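Local atomic coordinates of pyruvate synthase subunit PorC (Thermotoga maritima MSB8, PDB entry 2RAA), a protein that forms the gamma subunit of pyruvate synthase, which oxidises pyruvate with coenzyme A to acetyl-CoA and carbon dioxide while reducing ferredoxin. Residues P152-G155 against A156-R159. Sequence-based numbering, arbitrary orientation.
Sequences PMLG and ALVR
Ala156 N donates to Pro152 O at 2.8 Å in an almost straight hydrogen bond, 175° at the hydrogen, and three more i to i+4 bonds follow: Leu157 N to Met153 O, Val158 N to Leu154 O at 3.0 Å, and Arg159 N to Gly155 O. Together they pair four successive amides over two turns of a largely buried helix. Pro152 suits the first turn of helix 150-161, where its nitrogen, which carries no hydrogen, leaves no i-4 carbonyl of the helix unpaired, and its ring packs on Ala136 and Ile139 of helix 136-143. Side chains add little across the turn: Leu154 CD2 lies 4.3 Å from Leu157 CD2, and Val158 CG2, anti to its own carbonyl carbon, comes within 3.4 Å of Leu154 O. The small methyl of Ala156 lets the helix backbone come near Leu111 of strand 109-113, which Leu157 and the long, unbranched side chain of Met153, here selenomethionine, also touch. Leu154 and the branched Val158, one turn apart, instead meet Ile169 of helix 166-176. Arg159 leaves the buried core; CG lies anti to the backbone N (chi1 176°) and the chain then turns about its CB-CG bond (chi2 75°), bringing NH1 to a hydrogen bond with Tyr197 O. The i to i+4 hydrogen bonding is the hallmark of a regular alpha-helix, here a largely buried one wedged between a mixed beta-sheet and neighbouring helices in an alpha/beta fold.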
loop_
_atom_site.group_PDB
_atom_site.type_symbol
_atom_site.label_atom_id
_atom_site.label_comp_id
_atom_site.label_asym_id
_atom_site.label_seq_id
_atom_site.Cartn_x
_atom_site.Cartn_y
_atom_site.Cartn_z
ATOM N N PRO A 152 -7.340 -0.775 3.105
ATOM C CA PRO A 152 -6.596 -1.106 4.318
ATOM C C PRO A 152 -5.083 -1.108 4.119
ATOM O O PRO A 152 -4.334 -0.772 5.043
ATOM C CB PRO A 152 -7.108 -2.506 4.669
ATOM C CG PRO A 152 -8.472 -2.588 4.034
ATOM C CD PRO A 152 -8.271 -1.856 2.720
HETATM N N MSE A 153 -4.599 -1.481 2.940
HETATM C CA MSE A 153 -3.147 -1.438 2.701
HETATM C C MSE A 153 -2.651 0.015 2.748
HETATM O O MSE A 153 -1.571 0.320 3.281
HETATM C CB MSE A 153 -2.774 -2.117 1.400
HETATM C CG MSE A 153 -2.951 -3.619 1.435
HETATM SE SE MSE A 153 -1.838 -4.533 2.703
HETATM C CE MSE A 153 -0.160 -4.620 1.623
ATOM N N LEU A 154 -3.446 0.927 2.213
ATOM C CA LEU A 154 -3.097 2.337 2.363
ATOM C C LEU A 154 -3.001 2.745 3.802
ATOM O O LEU A 154 -2.091 3.461 4.187
ATOM C CB LEU A 154 -4.153 3.217 1.713
ATOM C CG LEU A 154 -3.771 3.868 0.421
ATOM C CD1 LEU A 154 -4.975 4.633 -0.012
ATOM C CD2 LEU A 154 -2.594 4.773 0.722
ATOM N N GLY A 155 -3.988 2.380 4.598
ATOM C CA GLY A 155 -3.964 2.728 6.016
ATOM C C GLY A 155 -2.770 2.131 6.728
ATOM O O GLY A 155 -2.068 2.798 7.495
ATOM N N ALA A 156 -2.526 0.862 6.492
ATOM C CA ALA A 156 -1.284 0.205 6.955
ATOM C C ALA A 156 -0.053 0.988 6.560
ATOM O O ALA A 156 0.830 1.200 7.364
ATOM C CB ALA A 156 -1.179 -1.185 6.430
ATOM N N LEU A 157 -0.002 1.425 5.310
ATOM C CA LEU A 157 1.142 2.195 4.800
ATOM C C LEU A 157 1.392 3.479 5.554
ATOM O O LEU A 157 2.542 3.836 5.863
ATOM C CB LEU A 157 0.886 2.557 3.344
ATOM C CG LEU A 157 2.036 3.170 2.539
ATOM C CD1 LEU A 157 3.324 2.314 2.556
ATOM C CD2 LEU A 157 1.489 3.376 1.170
ATOM N N VAL A 158 0.306 4.213 5.764
ATOM C CA VAL A 158 0.358 5.467 6.460
ATOM C C VAL A 158 0.837 5.216 7.870
ATOM O O VAL A 158 1.688 5.929 8.376
ATOM C CB VAL A 158 -1.006 6.137 6.446
ATOM C CG1 VAL A 158 -1.103 7.210 7.566
ATOM C CG2 VAL A 158 -1.259 6.686 5.048
ATOM N N ARG A 159 0.304 4.175 8.491
ATOM C CA ARG A 159 0.733 3.787 9.817
ATOM C C ARG A 159 2.232 3.464 9.886
ATOM O O ARG A 159 2.943 4.068 10.702
ATOM C CB ARG A 159 -0.121 2.648 10.326
ATOM C CG ARG A 159 0.262 2.065 11.673
ATOM C CD ARG A 159 -0.141 2.958 12.837
ATOM N NE ARG A 159 0.345 2.381 14.080
ATOM C CZ ARG A 159 -0.286 1.467 14.816
ATOM N NH1 ARG A 159 -1.483 0.997 14.482
ATOM N NH2 ARG A 159 0.293 1.017 15.915
#